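Local atomic coordinates of 2-aminomuconate 6-semialdehyde dehydrogenase (Burkholderia cenocepacia, PDB entry 4U3W), a protein that probably catalyses the oxidation of 2-aminomuconate 6-semialdehyde to 2-aminomuconate, with a nicotinamide cofactor, as a member of the aldehyde dehydrogenase family. Residues R77-T80 against P81-A85; A85-L88 against H89-A92; S63-Q66 against A67-A71; I91-G94 against I95-R98. All coordinates share one frame; numbering follows the deposited sequence. Where two conformers were deposited one is given.

Contact 1 (R77-T80 against P81-A85); sequences RDTT and PAQRA
Arg77 brings its carbonyl to the edge of the Arg84 guanidinium, near its plane, at 3.6 Å from O to NH2, where the loop leaving helix 58-76 turns into helix 81-96. The turn is a worked example of the capping box, in which Thr80 at the N-cap and Gln83 exchange bonds. Beside it, Pro81 packs on Val136 of helix 114-138 and, like Thr80, on His147 of a second subunit. Before the box, Thr79 receives the Arg84 side chain: NE, at the end of a chain extended from CG, donates to Thr79 OG1 over 2.9 Å, with OG1 close to the guanidinium plane. The same hydroxyl bonds to Trp76 O, so it ties the end of one helix to an arginine of the next. Thr79 O lies over a face of that guanidinium. Thr80 O starts the helical bonding by accepting from Arg84 N at 2.9 Å. Thr80 also closes the box. Its OG1, set between the backbone N and the carbonyl carbon (chi1 64°), accepts from Gln83 N at 3.0 Å, and its N donates to Gln83 OE1 at 2.8 Å, standing 36° out of the Gln83 carbonyl plane.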
# COMPACT_ATOMS: atom_id res chain seq x y z
N ARG A 77 0.66 -0.11 27.36
CA ARG A 77 1.36 -0.79 26.27
C ARG A 77 0.46 -1.84 25.57
O ARG A 77 0.58 -2.08 24.36
CB ARG A 77 2.64 -1.43 26.80
CG ARG A 77 3.48 -2.17 25.79
CD ARG A 77 4.57 -2.95 26.51
NE ARG A 77 4.03 -3.91 27.47
CZ ARG A 77 4.72 -4.49 28.45
NH1 ARG A 77 6.00 -4.20 28.63
NH2 ARG A 77 4.13 -5.36 29.27
N ASP A 78 -0.45 -2.46 26.33
CA ASP A 78 -1.27 -3.50 25.77
C ASP A 78 -2.68 -3.05 25.29
O ASP A 78 -3.51 -3.89 24.90
CB ASP A 78 -1.41 -4.62 26.79
CG ASP A 78 -0.05 -5.22 27.21
OD1 ASP A 78 0.82 -5.46 26.33
OD2 ASP A 78 0.12 -5.44 28.43
N THR A 79 -2.96 -1.75 25.28
CA THR A 79 -4.25 -1.30 24.73
C THR A 79 -4.39 -1.68 23.24
O THR A 79 -3.39 -1.77 22.53
CB THR A 79 -4.44 0.22 24.89
OG1 THR A 79 -3.28 0.93 24.42
CG2 THR A 79 -4.64 0.59 26.38
N THR A 80 -5.61 -1.91 22.77
CA THR A 80 -5.86 -2.10 21.33
C THR A 80 -6.00 -0.77 20.59
O THR A 80 -6.33 0.24 21.19
CB THR A 80 -7.16 -2.87 21.07
OG1 THR A 80 -8.24 -2.04 21.55
CG2 THR A 80 -7.15 -4.24 21.75
N PRO A 81 -5.83 -0.79 19.26
CA PRO A 81 -6.07 0.44 18.49
C PRO A 81 -7.48 1.00 18.72
O PRO A 81 -7.66 2.23 18.80
CB PRO A 81 -5.87 0.01 17.02
CG PRO A 81 -4.90 -1.13 17.11
CD PRO A 81 -5.27 -1.86 18.40
N ALA A 82 -8.47 0.14 18.84
CA ALA A 82 -9.82 0.64 19.10
C ALA A 82 -9.89 1.39 20.43
O ALA A 82 -10.50 2.46 20.54
CB ALA A 82 -10.84 -0.53 19.07
N GLN A 83 -9.26 0.81 21.45
CA GLN A 83 -9.20 1.44 22.78
C GLN A 83 -8.48 2.77 22.72
O GLN A 83 -8.90 3.76 23.36
CB GLN A 83 -8.51 0.52 23.79
CG GLN A 83 -9.42 -0.69 24.17
CD GLN A 83 -8.69 -1.78 24.92
OE1 GLN A 83 -7.46 -1.86 24.90
NE2 GLN A 83 -9.45 -2.61 25.63
N ARG A 84 -7.37 2.81 21.97
CA ARG A 84 -6.64 4.07 21.87
C ARG A 84 -7.44 5.14 21.13
O ARG A 84 -7.51 6.31 21.54
CB ARG A 84 -5.30 3.85 21.18
CG ARG A 84 -4.26 3.07 22.05
CD ARG A 84 -3.27 2.48 21.07
NE ARG A 84 -2.43 1.48 21.65
CZ ARG A 84 -1.61 0.70 20.97
NH1 ARG A 84 -1.55 0.81 19.64
NH2 ARG A 84 -0.84 -0.20 21.63
N ALA A 85 -8.07 4.72 20.02
CA ALA A 85 -8.85 5.66 19.22
C ALA A 85 -9.96 6.20 20.09
O ALA A 85 -10.28 7.38 20.03
CB ALA A 85 -9.41 4.99 17.91

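Contact 2 (A85-L88 against H89-A92); sequences AAWL and HKIA
His89 rests its side chain beside the carbonyl of Ala85, one turn back along helix 81-96. Its N donates to Ala85 O at 3.0 Å, and ring atom CD2 approaches that same oxygen to 3.4 Å, obliquely to the ring. With CG beside the backbone N (chi1 -83°), the imidazole is carried to helix 114-138, where ND1 is hydrogen-bonded to Arg130 NH1 and NE2 to Asp134 OD1. Bonds at both ring nitrogens should fix the ring's rotation. Lys90 N takes the next carbonyl, Ala86 O, at 3.0 Å. The aliphatic part of Lys90 passes near that oxygen as well, then crosses Trp87 at a slant, its CD 4.2 Å from Trp87 CE3; bends at chi3 and chi4 lead the ammonium end away from the preceding turn. The segments belong to an alpha-helix packed among helices 114-138 and 175-188, probably in the cofactor-binding domain, as in other aldehyde dehydrogenases. His89 faces helix 114-138 and Leu88 faces Leu187 and Ala188 of helix 175-188, while Trp87 touches Val215, Leu217 and Pro218 of a loop and meets the ring of Trp76, the two planes about 55° apart. Ile91 continues the i to i+4 pattern, its N bonded to Trp87 O at 2.9 Å. Branch CG1, beside the backbone N, comes within 3.3 Å of Trp87 O, and CD1 runs on past the same group. Ala92 bonds through N to Leu88 O, and its CB touches that oxygen at 3.5 Å.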
# COMPACT_ATOMS: atom_id res chain seq x y z
N ALA A 85 -8.07 4.72 20.02
CA ALA A 85 -8.85 5.66 19.22
C ALA A 85 -9.96 6.20 20.09
O ALA A 85 -10.28 7.38 20.03
CB ALA A 85 -9.41 4.99 17.91
N ALA A 86 -10.53 5.36 20.94
CA ALA A 86 -11.57 5.87 21.80
C ALA A 86 -11.05 6.90 22.82
O ALA A 86 -11.75 7.85 23.12
CB ALA A 86 -12.29 4.72 22.51
N TRP A 87 -9.87 6.67 23.39
CA TRP A 87 -9.28 7.64 24.30
C TRP A 87 -9.06 8.97 23.57
O TRP A 87 -9.36 10.04 24.08
CB TRP A 87 -7.95 7.12 24.88
CG TRP A 87 -8.10 6.22 26.10
CD1 TRP A 87 -7.74 4.89 26.20
CD2 TRP A 87 -8.63 6.59 27.39
NE1 TRP A 87 -8.04 4.41 27.47
CE2 TRP A 87 -8.57 5.44 28.22
CE3 TRP A 87 -9.17 7.78 27.93
CZ2 TRP A 87 -9.02 5.44 29.55
CZ3 TRP A 87 -9.60 7.79 29.26
CH2 TRP A 87 -9.52 6.62 30.06
N LEU A 88 -8.52 8.89 22.36
CA LEU A 88 -8.21 10.12 21.62
C LEU A 88 -9.48 10.95 21.27
O LEU A 88 -9.49 12.21 21.40
CB LEU A 88 -7.40 9.76 20.37
CG LEU A 88 -5.87 9.88 20.59
CD1 LEU A 88 -5.32 8.87 21.57
CD2 LEU A 88 -5.09 9.82 19.27
N HIS A 89 -10.58 10.26 20.94
CA HIS A 89 -11.82 10.97 20.73
C HIS A 89 -12.37 11.55 22.04
O HIS A 89 -12.95 12.62 22.03
CB HIS A 89 -12.87 10.07 20.07
CG HIS A 89 -12.73 9.98 18.58
ND1 HIS A 89 -13.03 11.04 17.75
CD2 HIS A 89 -12.31 8.97 17.78
CE1 HIS A 89 -12.80 10.68 16.49
NE2 HIS A 89 -12.37 9.42 16.49
N LYS A 90 -12.20 10.85 23.16
CA LYS A 90 -12.62 11.42 24.45
C LYS A 90 -11.86 12.70 24.76
O LYS A 90 -12.41 13.66 25.31
CB LYS A 90 -12.38 10.43 25.60
CG LYS A 90 -13.52 9.41 25.81
CD LYS A 90 -13.19 8.49 27.01
CE LYS A 90 -13.52 7.02 26.71
NZ LYS A 90 -14.95 6.60 26.85
N ILE A 91 -10.56 12.68 24.45
CA ILE A 91 -9.71 13.86 24.69
C ILE A 91 -10.19 15.00 23.80
O ILE A 91 -10.39 16.11 24.24
CB ILE A 91 -8.22 13.53 24.44
CG1 ILE A 91 -7.71 12.54 25.51
CG2 ILE A 91 -7.36 14.82 24.48
CD1 ILE A 91 -6.43 11.77 25.12
N ALA A 92 -10.41 14.68 22.52
CA ALA A 92 -10.93 15.68 21.60
C ALA A 92 -12.23 16.29 22.10
O ALA A 92 -12.39 17.52 22.10
CB ALA A 92 -11.12 15.04 20.21

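Contact 3 (S63-Q66 against A67-A71); sequences SAVQ and AAHAA
Val65 and His69, one turn apart on helix 58-76, lie side by side and point the same way, with Val65 CG1 at the edge of the imidazole, in its plane, 3.9 Å from His69 CD2. Val65 CG1 stands opposite the backbone N across the CA-CB bond (chi1 179°), a setting that turns this methyl to the ring. In the backbone of the pair the usual alpha-helical bond is made: His69 N donates to Val65 O at 2.9 Å, and His69 CD2 also comes obliquely to within 3.6 Å of Val65 O. The neighbouring amides are satisfied in the same way. Ala67 N bonds to Ser63 O, Ala68 N to Ala64 O and Ala70 N to Gln66 O, each at 3.0 Å, and the CB of Ala67 sits 3.6 Å from the Ser63 O that its N engages. The run of alanines fits a helix laid closely on a sheet, here on parallel strands 153-169, 192-196 and 222-224 of a mixed sheet, probably that of the Rossmann-like cofactor-binding domain: Ala64 and Ala68 touch Val194 of strand 192-196, Ala68 reaches Val165 and Asn223, and Ala71 meets Cys192. Polar side chains find partners beyond the two segments. Ser63 OG is bonded to Ala59 O, a carbonyl one turn earlier. Gln66, bent at chi2 (-44°), sends NE2 to two carboxylates, Asp62 OD1 and Asp242 OD2, so its amide nitrogen is gripped from within the helix and from a loop. Asp242 touches Val65 and His69 as well.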
# COMPACT_ATOMS: atom_id res chain seq x y z
N SER A 63 11.68 11.79 37.46
CA SER A 63 10.41 11.28 38.00
C SER A 63 9.34 11.08 36.91
O SER A 63 8.60 10.13 36.94
CB SER A 63 9.86 12.23 39.08
OG SER A 63 10.77 12.26 40.18
N ALA A 64 9.22 12.05 36.02
CA ALA A 64 8.19 12.00 34.98
C ALA A 64 8.49 10.85 34.03
O ALA A 64 7.58 10.10 33.62
CB ALA A 64 8.13 13.33 34.27
N VAL A 65 9.76 10.67 33.69
CA VAL A 65 10.14 9.57 32.81
C VAL A 65 9.87 8.20 33.45
O VAL A 65 9.37 7.25 32.79
CB VAL A 65 11.64 9.70 32.40
CG1 VAL A 65 12.04 8.53 31.50
CG2 VAL A 65 11.84 11.04 31.68
N GLN A 66 10.16 8.09 34.75
CA GLN A 66 9.95 6.81 35.40
C GLN A 66 8.44 6.50 35.51
O GLN A 66 8.08 5.35 35.45
CB GLN A 66 10.60 6.78 36.80
CG GLN A 66 12.13 7.06 36.79
CD GLN A 66 12.91 6.34 35.68
OE1 GLN A 66 12.61 5.21 35.32
NE2 GLN A 66 13.89 7.02 35.11
N ALA A 67 7.61 7.53 35.74
CA ALA A 67 6.15 7.35 35.79
C ALA A 67 5.62 6.86 34.44
O ALA A 67 4.73 6.00 34.38
CB ALA A 67 5.44 8.67 36.18
N ALA A 68 6.18 7.43 33.38
CA ALA A 68 5.79 7.06 32.00
C ALA A 68 6.18 5.62 31.74
O ALA A 68 5.39 4.85 31.18
CB ALA A 68 6.44 8.02 30.97
N HIS A 69 7.39 5.24 32.18
CA HIS A 69 7.82 3.85 32.00
C HIS A 69 6.99 2.85 32.79
O HIS A 69 6.67 1.75 32.28
CB HIS A 69 9.30 3.69 32.35
CG HIS A 69 10.17 3.83 31.15
ND1 HIS A 69 10.19 2.90 30.13
CD2 HIS A 69 11.00 4.82 30.75
CE1 HIS A 69 11.01 3.29 29.18
NE2 HIS A 69 11.52 4.46 29.53
N ALA A 70 6.63 3.21 34.02
CA ALA A 70 5.76 2.33 34.80
C ALA A 70 4.38 2.18 34.14
O ALA A 70 3.79 1.11 34.14
CB ALA A 70 5.64 2.85 36.24
N ALA A 71 3.86 3.27 33.57
CA ALA A 71 2.54 3.25 32.91
C ALA A 71 2.52 2.37 31.66
O ALA A 71 1.49 1.73 31.32
CB ALA A 71 2.10 4.73 32.59

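Contact 4 (I91-G94 against I95-R98); sequences IADG and IEAR
Asp93 and Glu96 cross at a slant, their carboxylate planes 20° apart, in the one of two deposited Glu96 conformers considered here. The groups approach through single oxygens, Asp93 OD1 to Glu96 OE1 at 3.8 Å. Asp93 OD1 forms a salt bridge to Arg130 NH2 of helix 114-138; Glu96 OE1 does so too in this conformer, where the shared cation would probably offset the repulsion of two like charges. The third flat group, the Arg98 guanidinium, turns away from the contact to Glu101 and Glu210, salt-bridged through NH2. Towards the protein interior, Ile91 CG2 meets Ile95 CD1 at 4.3 Å. Ile95 CG1, beside the backbone N (chi1 -61°), lies 3.4 Å from Ile91 O. Both isoleucines touch Phe129 of helix 114-138, and each reaches helix 203-214, Ile91 at Met212 and Ile95 at Leu208. Along the backbone, Ile95 N bonds to Ile91 O, Glu96 N to Ala92 O at 3.1 Å, and Ala97 N to Asp93 O at 2.9 Å. The pattern then tightens, Arg98 N donating to Ile95 O, three residues back, at 2.8 Å. This is the last part of an amphipathic helix, and Arg98 occupies the N-cap position of helix 99-110.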
# COMPACT_ATOMS: atom_id res chain seq x y z
N ILE A 91 -10.56 12.68 24.45
CA ILE A 91 -9.71 13.86 24.69
C ILE A 91 -10.19 15.00 23.80
O ILE A 91 -10.39 16.11 24.24
CB ILE A 91 -8.22 13.53 24.44
CG1 ILE A 91 -7.71 12.54 25.51
CG2 ILE A 91 -7.36 14.82 24.48
CD1 ILE A 91 -6.43 11.77 25.12
N ALA A 92 -10.41 14.68 22.52
CA ALA A 92 -10.93 15.68 21.60
C ALA A 92 -12.23 16.29 22.10
O ALA A 92 -12.39 17.52 22.10
CB ALA A 92 -11.12 15.04 20.21
N ASP A 93 -13.15 15.45 22.57
CA ASP A 93 -14.41 15.94 23.14
C ASP A 93 -14.20 16.86 24.34
O ASP A 93 -14.92 17.85 24.52
CB ASP A 93 -15.31 14.75 23.56
CG ASP A 93 -15.86 13.97 22.37
OD1 ASP A 93 -15.75 14.44 21.23
OD2 ASP A 93 -16.37 12.85 22.58
N GLY A 94 -13.23 16.51 25.19
CA GLY A 94 -12.95 17.30 26.40
C GLY A 94 -12.41 18.69 26.10
O GLY A 94 -12.69 19.65 26.85
N ILE A 95 -11.64 18.81 25.03
CA ILE A 95 -11.13 20.12 24.60
C ILE A 95 -12.31 20.95 24.05
O ILE A 95 -12.51 22.11 24.41
CB ILE A 95 -10.05 19.97 23.51
CG1 ILE A 95 -8.83 19.17 24.02
CG2 ILE A 95 -9.55 21.34 23.08
CD1 ILE A 95 -7.86 18.74 22.85
N GLU A 96 -13.09 20.33 23.16
CA GLU A 96 -14.30 20.93 22.59
C GLU A 96 -15.22 21.48 23.68
O GLU A 96 -15.76 22.55 23.57
CB GLU A 96 -15.06 19.87 21.75
CG GLU A 96 -15.43 20.26 20.31
CD GLU A 96 -15.62 19.03 19.41
OE1 GLU A 96 -16.06 17.97 19.92
OE2 GLU A 96 -15.32 19.10 18.19
N ALA A 97 -15.40 20.70 24.75
CA ALA A 97 -16.24 21.10 25.90
C ALA A 97 -15.69 22.33 26.63
O ALA A 97 -16.40 23.02 27.38
CB ALA A 97 -16.39 19.90 26.88
N ARG A 98 -14.41 22.62 26.44
CA ARG A 98 -13.82 23.80 27.03
C ARG A 98 -13.24 24.72 25.95
O ARG A 98 -12.22 25.37 26.19
CB ARG A 98 -12.74 23.40 28.05
CG ARG A 98 -13.31 22.56 29.23
CD ARG A 98 -12.23 22.16 30.22
NE ARG A 98 -11.71 23.32 30.96
CZ ARG A 98 -10.73 23.19 31.84
NH1 ARG A 98 -10.22 21.99 32.02
NH2 ARG A 98 -10.23 24.22 32.50

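Contact 3 comes first along the chain, on helix 58-76; contact 1 then covers the loop and the start of helix 81-96, and contacts 2 and 4 follow along that helix to its far end. Between centres, contacts 1 and 2, which share Ala85, are about 11 Å apart, and contacts 2 and 4, which share Ile91 and Ala92, about 9 Å. Contact 3 lies about 19 Å from contact 1 and about 25 Å from contact 4, again between centres. Helix 114-138 runs beside contacts 1, 2 and 4, with Arg130 meeting contacts 2 and 4, whereas contact 3 sits on strands 153-169, 192-196 and 222-224. Contact 1 connects the two helices and alone reaches neighbouring subunits.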